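Local coordinates for protein serine proteinase inhibitor 1 (Myxoma virus, PDB 6BJ5) that inhibits serine-type endopeptidases as a poxvirus member of the serpin family and is important in the virulence of Myxoma virus, at residues Gly19-Thr22 and Phe23-Val26; Val26-Glu29 and Ser30-Val33; Ala92-Ser95 and Ser96-Thr100; Ser135-Arg138 and Asp139-Met142. All blocks are in the same frame, centred on the assembly; numbering follows the deposited sequence.

Contact 1 of 4, residues Gly19-Thr22 and Phe23-Val26; sequences GLWT and FRYV
The guanidinium of Arg24 lies flat against the benzo half of the Trp21 indole, the two planes only 28° apart. Arg24 CZ stands 4.2 Å from the centroid of the Trp21 six-membered ring and almost on its normal, which qualifies the pair as a cation-pi stack. The closest approach is made by Arg24 NH1, 3.5 Å from Trp21 CZ3. Both side chains leave the backbone with CG anti to the carbonyl carbon (chi1 -76° for Trp21, -43° for Arg24) and run alongside each other; the Arg24 chain is extended from CG to NE, a length that carries its flat head over the indole face.

The backbone bonding is of the i to i+3 kind. Tyr25 N donates to Thr22 O at 3.0 Å, and Val26 N reaches Phe23 O at the same 3.0 Å. By contrast, the bond from Phe23 N to Leu20 O, at 3.3 Å, is weak. These spacings indicate 3-10-like turns where one short helix passes into the next.

A third kind of contact is made by the Tyr25 ring, whose rim faces two carbonyls: Trp21 O lies at the ring edge, near its plane, with CE1 of Tyr25 3.3 Å away, and Thr22 O is at the edge, in the plane. The Thr22 hydroxyl is bound to Ile18 O, one turn back.

Around this turn of chain, Phe23 rests on Val33 and Phe35 of strand 33-35, Tyr25 packs on Ala262 and Arg265 of helix 260-265, and Leu20 and Phe23 meet Met31 of the second chain.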
loop_
_atom_site.group_PDB
_atom_site.type_symbol
_atom_site.label_atom_id
_atom_site.label_comp_id
_atom_site.label_asym_id
_atom_site.label_seq_id
_atom_site.Cartn_x
_atom_site.Cartn_y
_atom_site.Cartn_z
ATOM N N GLY A 19 -8.230 -4.461 2.431
ATOM C CA GLY A 19 -6.974 -3.860 2.015
ATOM C C GLY A 19 -5.892 -4.898 1.811
ATOM O O GLY A 19 -5.197 -4.906 0.793
ATOM N N LEU A 20 -5.765 -5.815 2.763
ATOM C CA LEU A 20 -4.705 -6.806 2.707
ATOM C C LEU A 20 -5.027 -7.924 1.726
ATOM O O LEU A 20 -4.133 -8.431 1.036
ATOM C CB LEU A 20 -4.504 -7.379 4.102
ATOM C CG LEU A 20 -3.309 -8.291 4.276
ATOM C CD1 LEU A 20 -2.082 -7.377 4.147
ATOM C CD2 LEU A 20 -3.357 -9.007 5.642
ATOM N N TRP A 21 -6.300 -8.255 1.588
ATOM C CA TRP A 21 -6.711 -9.284 0.653
ATOM C C TRP A 21 -6.638 -8.794 -0.784
ATOM O O TRP A 21 -6.700 -9.614 -1.706
ATOM C CB TRP A 21 -8.135 -9.752 1.011
ATOM C CG TRP A 21 -8.220 -10.669 2.230
ATOM C CD1 TRP A 21 -7.908 -10.353 3.524
ATOM C CD2 TRP A 21 -8.695 -12.020 2.257
ATOM N NE1 TRP A 21 -8.127 -11.433 4.347
ATOM C CE2 TRP A 21 -8.613 -12.467 3.594
ATOM C CE3 TRP A 21 -9.158 -12.904 1.277
ATOM C CZ2 TRP A 21 -8.978 -13.752 3.972
ATOM C CZ3 TRP A 21 -9.525 -14.178 1.654
ATOM C CH2 TRP A 21 -9.433 -14.591 2.990
ATOM N N THR A 22 -6.527 -7.480 -1.002
ATOM C CA THR A 22 -6.425 -6.990 -2.370
ATOM C C THR A 22 -5.095 -7.376 -3.000
ATOM O O THR A 22 -5.021 -7.523 -4.228
ATOM C CB THR A 22 -6.613 -5.468 -2.423
ATOM O OG1 THR A 22 -7.910 -5.111 -1.920
ATOM C CG2 THR A 22 -6.490 -4.964 -3.867
ATOM N N PHE A 23 -4.035 -7.555 -2.186
ATOM C CA PHE A 23 -2.714 -7.772 -2.770
ATOM C C PHE A 23 -2.678 -9.028 -3.616
ATOM O O PHE A 23 -2.045 -9.031 -4.675
ATOM C CB PHE A 23 -1.615 -7.827 -1.705
ATOM C CG PHE A 23 -0.221 -7.927 -2.308
ATOM C CD1 PHE A 23 0.411 -6.798 -2.829
ATOM C CD2 PHE A 23 0.439 -9.139 -2.376
ATOM C CE1 PHE A 23 1.652 -6.890 -3.403
ATOM C CE2 PHE A 23 1.677 -9.229 -2.939
ATOM C CZ PHE A 23 2.288 -8.107 -3.458
ATOM N N ARG A 24 -3.437 -10.064 -3.240
ATOM C CA ARG A 24 -3.457 -11.282 -4.047
ATOM C C ARG A 24 -3.944 -11.091 -5.480
ATOM O O ARG A 24 -3.613 -11.921 -6.330
ATOM C CB ARG A 24 -4.217 -12.398 -3.325
ATOM C CG ARG A 24 -3.903 -12.541 -1.827
ATOM C CD ARG A 24 -4.759 -13.629 -1.132
ATOM N NE ARG A 24 -4.617 -13.615 0.330
ATOM C CZ ARG A 24 -5.301 -14.382 1.182
ATOM N NH1 ARG A 24 -6.259 -15.200 0.744
ATOM N NH2 ARG A 24 -5.003 -14.349 2.476
ATOM N N TYR A 25 -4.639 -9.995 -5.804
ATOM C CA TYR A 25 -5.116 -9.806 -7.170
ATOM C C TYR A 25 -4.239 -8.873 -7.972
ATOM O O TYR A 25 -4.432 -8.757 -9.181
ATOM C CB TYR A 25 -6.560 -9.279 -7.183
ATOM C CG TYR A 25 -7.477 -10.160 -6.386
ATOM C CD1 TYR A 25 -7.597 -9.989 -5.022
ATOM C CD2 TYR A 25 -8.157 -11.214 -6.982
ATOM C CE1 TYR A 25 -8.388 -10.799 -4.278
ATOM C CE2 TYR A 25 -8.962 -12.039 -6.237
ATOM C CZ TYR A 25 -9.072 -11.821 -4.877
ATOM O OH TYR A 25 -9.857 -12.607 -4.066
ATOM N N VAL A 26 -3.282 -8.220 -7.333
ATOM C CA VAL A 26 -2.291 -7.425 -8.045
ATOM C C VAL A 26 -0.912 -8.058 -8.007
ATOM O O VAL A 26 -0.027 -7.620 -8.761
ATOM C CB VAL A 26 -2.235 -5.981 -7.503
ATOM C CG1 VAL A 26 -3.610 -5.361 -7.598
ATOM C CG2 VAL A 26 -1.700 -5.946 -6.060
#

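Contact 2 of 4, residues Val26-Glu29 and Ser30-Val33; sequences VYNE and SDNV. With NAG (2-acetamido-2-deoxy-beta-D-glucopyranose), chain G.
The carboxamide of Asn28 is approached above its carbonyl plane by Ser30 N, which donates to Asn28 OD1 from 53° out of that plane. At 2.5 Å the bond is short, though its N-H...O angle of 161° is nearly straight. Glu29 N lies over one face of the Tyr27 ring, toward its rim. The other end of the Asn28 amide carries the glycan: Asn28 ND2 is modelled 1.6 Å from O5 of the NAG, where an N-glycosidic bond would run to C1, so the linkage geometry is doubtful. Asn28 CG stands anti to the backbone N, turning the amide toward the residues that follow. Asn28 CB packs on Val33 CG2 at 3.5 Å.

Val26 and Val33 meet at about a right angle, CG2 of Val26 lying 4.1 Å from CG1 of Val33. Within the loop, Asp31 OD1 accepts the next amide, Asn32 N, at 2.6 Å. Val33 pairs antiparallel with a strand of the second chain, and Asp31 O is bound to Thr35 OG1 of that chain.

The bond from Ser30 N to Asn28 OD1 is consistent with an Asx turn over Asn-Glu-Ser, an N-glycosylation sequon whose amide nitrogen is joined to the sugar.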
loop_
_atom_site.group_PDB
_atom_site.type_symbol
_atom_site.label_atom_id
_atom_site.label_comp_id
_atom_site.label_asym_id
_atom_site.label_seq_id
_atom_site.Cartn_x
_atom_site.Cartn_y
_atom_site.Cartn_z
ATOM N N VAL A 26 -3.282 -8.220 -7.333
ATOM C CA VAL A 26 -2.291 -7.425 -8.045
ATOM C C VAL A 26 -0.912 -8.058 -8.007
ATOM O O VAL A 26 -0.027 -7.620 -8.761
ATOM C CB VAL A 26 -2.235 -5.981 -7.503
ATOM C CG1 VAL A 26 -3.610 -5.361 -7.598
ATOM C CG2 VAL A 26 -1.700 -5.946 -6.060
ATOM N N TYR A 27 -0.708 -9.087 -7.184
ATOM C CA TYR A 27 0.568 -9.781 -7.138
ATOM C C TYR A 27 0.953 -10.249 -8.530
ATOM O O TYR A 27 0.103 -10.591 -9.355
ATOM C CB TYR A 27 0.517 -10.968 -6.185
ATOM C CG TYR A 27 1.671 -11.921 -6.402
ATOM C CD1 TYR A 27 2.970 -11.563 -6.079
ATOM C CD2 TYR A 27 1.454 -13.171 -6.966
ATOM C CE1 TYR A 27 4.015 -12.431 -6.301
ATOM C CE2 TYR A 27 2.486 -14.041 -7.183
ATOM C CZ TYR A 27 3.764 -13.671 -6.856
ATOM O OH TYR A 27 4.781 -14.563 -7.094
ATOM N N ASN A 28 2.241 -10.123 -8.803
ATOM C CA ASN A 28 2.755 -10.490 -10.091
ATOM C C ASN A 28 3.942 -11.412 -9.992
ATOM O O ASN A 28 4.966 -11.092 -9.389
ATOM C CB ASN A 28 3.132 -9.240 -10.890
ATOM C CG ASN A 28 3.679 -9.570 -12.265
ATOM O OD1 ASN A 28 3.780 -10.737 -12.642
ATOM N ND2 ASN A 28 4.035 -8.540 -13.023
ATOM N N GLU A 29 3.784 -12.560 -10.619
ATOM C CA GLU A 29 4.842 -13.563 -10.719
ATOM C C GLU A 29 6.055 -13.066 -11.504
ATOM O O GLU A 29 7.192 -13.464 -11.227
ATOM C CB GLU A 29 4.233 -14.789 -11.411
ATOM C CG GLU A 29 4.995 -16.092 -11.421
ATOM C CD GLU A 29 4.227 -17.166 -12.191
ATOM O OE1 GLU A 29 3.705 -16.844 -13.286
ATOM O OE2 GLU A 29 4.130 -18.315 -11.702
ATOM N N SER A 30 5.834 -12.198 -12.479
ATOM C CA SER A 30 6.864 -11.811 -13.423
ATOM C C SER A 30 7.322 -10.375 -13.227
ATOM O O SER A 30 7.976 -9.814 -14.114
ATOM C CB SER A 30 6.339 -12.021 -14.842
ATOM O OG SER A 30 6.000 -13.389 -15.042
ATOM N N ASP A 31 6.964 -9.754 -12.110
ATOM C CA ASP A 31 7.257 -8.344 -11.921
ATOM C C ASP A 31 7.422 -8.042 -10.436
ATOM O O ASP A 31 7.186 -8.888 -9.564
ATOM C CB ASP A 31 6.139 -7.502 -12.547
ATOM C CG ASP A 31 6.531 -6.073 -12.782
ATOM O OD1 ASP A 31 7.678 -5.713 -12.458
ATOM O OD2 ASP A 31 5.692 -5.317 -13.322
ATOM N N ASN A 32 7.829 -6.814 -10.160
ATOM C CA ASN A 32 7.924 -6.307 -8.804
ATOM C C ASN A 32 6.693 -5.435 -8.549
ATOM O O ASN A 32 6.412 -4.501 -9.312
ATOM C CB ASN A 32 9.201 -5.499 -8.624
ATOM C CG ASN A 32 10.474 -6.331 -8.758
ATOM O OD1 ASN A 32 11.513 -5.793 -9.080
ATOM N ND2 ASN A 32 10.390 -7.627 -8.545
ATOM N N VAL A 33 5.942 -5.752 -7.506
ATOM C CA VAL A 33 4.724 -5.023 -7.195
ATOM C C VAL A 33 4.815 -4.514 -5.768
ATOM O O VAL A 33 5.224 -5.255 -4.867
ATOM C CB VAL A 33 3.482 -5.909 -7.370
ATOM C CG1 VAL A 33 2.215 -5.128 -7.034
ATOM C CG2 VAL A 33 3.436 -6.474 -8.773
HETATM C C1 NAG G . 3.087 -9.818 -14.552
HETATM C C2 NAG G . 1.915 -8.953 -15.005
HETATM C C3 NAG G . 2.216 -8.244 -16.320
HETATM C C4 NAG G . 3.553 -7.525 -16.229
HETATM C C5 NAG G . 4.641 -8.496 -15.790
HETATM C C6 NAG G . 5.987 -7.790 -15.682
HETATM C C7 NAG G . -0.360 -9.352 -15.779
HETATM C C8 NAG G . -1.174 -10.422 -16.444
HETATM N N2 NAG G . 0.722 -9.772 -15.129
HETATM O O3 NAG G . 1.186 -7.292 -16.604
HETATM O O4 NAG G . 3.889 -6.974 -17.506
HETATM O O5 NAG G . 4.305 -9.072 -14.527
HETATM O O6 NAG G . 6.273 -7.114 -16.911
HETATM O O7 NAG G . -0.671 -8.173 -15.831
#

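Contact 3 of 4, residues Ala92-Ser95 and Ser96-Thr100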
loop_
_atom_site.group_PDB
_atom_site.type_symbol
_atom_site.label_atom_id
_atom_site.label_comp_id
_atom_site.label_asym_id
_atom_site.label_seq_id
_atom_site.Cartn_x
_atom_site.Cartn_y
_atom_site.Cartn_z
ATOM N N ALA A 92 -20.607 18.458 6.799
ATOM C CA ALA A 92 -20.363 18.631 8.229
ATOM C C ALA A 92 -19.734 17.375 8.817
ATOM O O ALA A 92 -18.673 17.435 9.454
ATOM C CB ALA A 92 -21.670 18.964 8.951
ATOM N N GLU A 93 -20.376 16.221 8.581
ATOM C CA GLU A 93 -19.836 14.946 9.031
ATOM C C GLU A 93 -18.441 14.728 8.467
ATOM O O GLU A 93 -17.513 14.366 9.198
ATOM C CB GLU A 93 -20.773 13.819 8.593
ATOM C CG GLU A 93 -20.214 12.411 8.737
ATOM C CD GLU A 93 -20.455 11.801 10.106
ATOM O OE1 GLU A 93 -21.209 12.409 10.898
ATOM O OE2 GLU A 93 -19.889 10.716 10.388
ATOM N N PHE A 94 -18.255 15.015 7.180
ATOM C CA PHE A 94 -16.937 14.850 6.586
ATOM C C PHE A 94 -15.910 15.741 7.261
ATOM O O PHE A 94 -14.807 15.296 7.596
ATOM C CB PHE A 94 -16.985 15.148 5.086
ATOM C CG PHE A 94 -15.677 14.896 4.397
ATOM C CD1 PHE A 94 -15.439 13.710 3.737
ATOM C CD2 PHE A 94 -14.661 15.838 4.452
ATOM C CE1 PHE A 94 -14.214 13.482 3.128
ATOM C CE2 PHE A 94 -13.450 15.609 3.849
ATOM C CZ PHE A 94 -13.223 14.433 3.177
ATOM N N SER A 95 -16.253 17.011 7.468
ATOM C CA SER A 95 -15.264 17.943 7.988
ATOM C C SER A 95 -14.893 17.622 9.424
ATOM O O SER A 95 -13.728 17.776 9.808
ATOM C CB SER A 95 -15.781 19.376 7.877
ATOM O OG SER A 95 -14.923 20.254 8.580
ATOM N N SER A 96 -15.877 17.179 10.225
ATOM C CA SER A 96 -15.663 16.885 11.646
ATOM C C SER A 96 -14.841 15.626 11.863
ATOM O O SER A 96 -14.217 15.468 12.920
ATOM C CB SER A 96 -16.991 16.742 12.378
ATOM O OG SER A 96 -17.731 15.664 11.847
ATOM N N ARG A 97 -14.880 14.697 10.918
ATOM C CA ARG A 97 -14.224 13.417 11.099
ATOM C C ARG A 97 -12.838 13.349 10.490
ATOM O O ARG A 97 -12.026 12.547 10.957
ATOM C CB ARG A 97 -15.063 12.312 10.484
ATOM C CG ARG A 97 -16.392 12.221 11.078
ATOM C CD ARG A 97 -16.979 10.952 10.598
ATOM N NE ARG A 97 -15.938 9.948 10.513
ATOM C CZ ARG A 97 -16.145 8.657 10.722
ATOM N NH1 ARG A 97 -17.373 8.227 11.036
ATOM N NH2 ARG A 97 -15.125 7.811 10.625
ATOM N N PHE A 98 -12.539 14.155 9.469
ATOM C CA PHE A 98 -11.239 14.079 8.816
ATOM C C PHE A 98 -10.508 15.409 8.846
ATOM O O PHE A 98 -9.546 15.593 8.086
ATOM C CB PHE A 98 -11.384 13.568 7.383
ATOM C CG PHE A 98 -12.194 12.324 7.299
ATOM C CD1 PHE A 98 -13.458 12.342 6.736
ATOM C CD2 PHE A 98 -11.692 11.129 7.782
ATOM C CE1 PHE A 98 -14.231 11.186 6.674
ATOM C CE2 PHE A 98 -12.450 9.981 7.733
ATOM C CZ PHE A 98 -13.724 10.004 7.172
ATOM N N ASN A 99 -10.962 16.345 9.681
ATOM C CA ASN A 99 -10.285 17.619 9.888
ATOM C C ASN A 99 -9.957 18.280 8.555
ATOM O O ASN A 99 -8.860 18.795 8.347
ATOM C CB ASN A 99 -9.020 17.438 10.724
ATOM C CG ASN A 99 -8.612 18.707 11.444
ATOM O OD1 ASN A 99 -9.464 19.463 11.922
ATOM N ND2 ASN A 99 -7.303 18.954 11.523
ATOM N N THR A 100 -10.899 18.212 7.621
ATOM C CA THR A 100 -10.689 18.788 6.301
ATOM C C THR A 100 -12.047 18.941 5.631
ATOM O O THR A 100 -12.989 18.204 5.933
ATOM C CB THR A 100 -9.745 17.924 5.445
ATOM O OG1 THR A 100 -9.342 18.657 4.287
ATOM C CG2 THR A 100 -10.437 16.654 4.979
#
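Ala92 O accepts Ser96 N at 2.9 Å, and the Ser96 hydroxyl closes on the same turn. Ser96 OG lies 3.1 Å from Ala92 O and 3.0 Å from Glu93 O, so its single proton could serve either carbonyl. The torsion that places it there (chi1 62°) sets OG between the backbone N and the carbonyl carbon, folded back over the preceding turn. The alpha-helical pattern continues with Arg97 N to Glu93 O and Phe98 N to Phe94 O, the latter at 3.2 Å; Phe94 O also takes a weak bond from Arg97 N.

Phe98 turns its edge toward the face of Phe94, an edge-to-face pair with centroids 5.1 Å apart and planes at 57°. Phe98 CD1 stands over the centre of the Phe94 ring. The CD2-CE2 side of that ring meets Thr100: CE2 of Phe94 is 3.4 Å from CG2 of Thr100, while Thr100 O lies at the ring edge. Asn99, with positive phi, bends the chain back so that Thr100 reaches this place, its hydroxyl bound to Glu77 OE1. Helix 88-98 belongs to the beta-alpha-beta unit between strands 73-81 and 103-105, and both rings pack on Val46 of helix 37-49.

Glu93 and Arg97 run side by side, forming a long salt bridge from OE2 of Glu93 to NH1 of Arg97 at 3.6 Å; Arg97 NH2 also makes a weak hydrogen bond to Glu63 O. Helix 37-49 is thus met by both the aromatic pair and, through Ile49, the Glu93-Arg97 pair, whose long salt bridge is probably weak.

Contact 4 of 4, residues Ser135-Arg138 and Asp139-Met142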
loop_
_atom_site.group_PDB
_atom_site.type_symbol
_atom_site.label_atom_id
_atom_site.label_comp_id
_atom_site.label_asym_id
_atom_site.label_seq_id
_atom_site.Cartn_x
_atom_site.Cartn_y
_atom_site.Cartn_z
ATOM N N SER A 135 -6.400 8.952 -13.825
ATOM C CA SER A 135 -7.649 8.810 -13.091
ATOM C C SER A 135 -8.662 9.936 -13.281
ATOM O O SER A 135 -9.821 9.762 -12.892
ATOM C CB SER A 135 -7.313 8.706 -11.590
ATOM O OG SER A 135 -8.336 8.093 -10.838
ATOM N N LEU A 136 -8.308 11.040 -13.931
ATOM C CA LEU A 136 -9.255 12.134 -14.146
ATOM C C LEU A 136 -9.762 12.112 -15.575
ATOM O O LEU A 136 -9.000 12.327 -16.522
ATOM C CB LEU A 136 -8.679 13.498 -13.799
ATOM C CG LEU A 136 -8.544 13.581 -12.283
ATOM C CD1 LEU A 136 -7.854 14.863 -11.846
ATOM C CD2 LEU A 136 -9.890 13.390 -11.607
ATOM N N ASP A 137 -11.008 11.733 -15.712
ATOM C CA ASP A 137 -11.782 11.809 -16.935
ATOM C C ASP A 137 -12.372 13.231 -17.015
ATOM O O ASP A 137 -12.040 14.099 -16.206
ATOM C CB ASP A 137 -12.764 10.630 -16.880
ATOM C CG ASP A 137 -13.934 10.779 -17.778
ATOM O OD1 ASP A 137 -13.797 10.512 -18.987
ATOM O OD2 ASP A 137 -15.008 11.129 -17.260
ATOM N N ARG A 138 -13.241 13.514 -17.980
ATOM C CA ARG A 138 -13.950 14.790 -18.008
ATOM C C ARG A 138 -15.367 14.711 -17.456
ATOM O O ARG A 138 -15.970 15.740 -17.178
ATOM C CB ARG A 138 -13.997 15.337 -19.438
ATOM C CG ARG A 138 -13.060 16.508 -19.675
ATOM C CD ARG A 138 -13.177 17.050 -21.089
ATOM N NE ARG A 138 -12.872 18.475 -21.144
ATOM C CZ ARG A 138 -11.641 18.961 -21.232
ATOM N NH1 ARG A 138 -11.441 20.271 -21.269
ATOM N NH2 ARG A 138 -10.612 18.127 -21.275
ATOM N N ASP A 139 -15.836 13.500 -17.201
ATOM C CA ASP A 139 -17.135 13.300 -16.589
ATOM C C ASP A 139 -16.927 12.956 -15.108
ATOM O O ASP A 139 -17.859 12.511 -14.440
ATOM C CB ASP A 139 -17.897 12.176 -17.293
ATOM C CG ASP A 139 -18.134 12.467 -18.762
ATOM O OD1 ASP A 139 -18.746 11.618 -19.445
ATOM O OD2 ASP A 139 -17.710 13.542 -19.234
ATOM N N THR A 140 -15.704 13.139 -14.600
ATOM C CA THR A 140 -15.414 12.773 -13.234
ATOM C C THR A 140 -16.105 13.779 -12.304
ATOM O O THR A 140 -15.984 14.980 -12.496
ATOM C CB THR A 140 -13.892 12.708 -13.033
ATOM O OG1 THR A 140 -13.367 11.474 -13.586
ATOM C CG2 THR A 140 -13.484 13.028 -11.592
ATOM N N LYS A 141 -17.029 13.310 -11.443
ATOM C CA LYS A 141 -17.694 14.237 -10.519
ATOM C C LYS A 141 -17.195 14.189 -9.087
ATOM O O LYS A 141 -17.510 15.117 -8.346
ATOM C CB LYS A 141 -19.250 14.092 -10.482
ATOM C CG LYS A 141 -20.030 14.119 -11.818
ATOM C CD LYS A 141 -19.655 15.436 -12.567
ATOM C CE LYS A 141 -18.680 15.134 -13.779
ATOM N NZ LYS A 141 -17.720 16.200 -14.316
ATOM N N MET A 142 -16.332 13.248 -8.716
ATOM C CA MET A 142 -15.776 13.230 -7.371
ATOM C C MET A 142 -14.370 12.636 -7.423
ATOM O O MET A 142 -14.094 11.793 -8.277
ATOM C CB MET A 142 -16.659 12.398 -6.452
ATOM C CG MET A 142 -16.302 10.895 -6.507
ATOM S SD MET A 142 -17.485 9.914 -5.618
ATOM C CE MET A 142 -17.796 11.068 -4.296
#
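Asp137 OD2 accepts Asp139 N at 2.5 Å, a short bond that meets the oxygen 56° out of the carboxylate plane. It closes an Asx turn around Arg138. The same aspartate donates from its backbone: Asp137 N bonds Thr140 OG1 at 3.2 Å, so Asp137 is tied to the following segment at both its main chain and its side chain. Asp137 CG is anti to the backbone N (chi1 160°), which sends the carboxylate forward to the amide two residues on.

The two branches of Thr140 divide the work. While OG1 takes the amide, CG2 touches Leu136 CD2 at 3.6 Å, the side chains crossing at about a right angle. Lys141 curls back, and the bonds from its NZ to Arg138 O, at 3.4 Å, and to Thr140 O are weak and doubtful.

In the next shell, Phe107 lies against Leu136, Thr140 and Lys141, and the Lys141 backbone bonds to Asp81. Ser135 OG bonds weakly to Thr315 O.

Asp137 OD2 and Asp139 OD2 stand 4.1 Å apart; their like charges probably disfavour each other and could raise the proton affinity of one, a cost that the hydrogen bond from Asp139 N may partly offset.

Contacts 1 and 2 are consecutive, sharing Val26 and touching through Phe23 CE1 and Val33 CG1, 4.1 Å apart; together they lead from the N-terminal helices through the glycosylated bend into strand 33-35, where the second chain joins. Contact 3 follows along the chain, its centre about 37 Å from that of contact 2 and on the opposite side of the chain's centre. Contact 4 comes last, with its nearest atoms about 9 Å from those of contact 3. Both border the eight-stranded sheet: contact 3 in the crossover between strands 73-81 and 103-105, contact 4 leading into strand 142-153. Strand 305-314 lies between 142-153 and 293-302, consistent with an inserted reactive loop of a cleaved serpin.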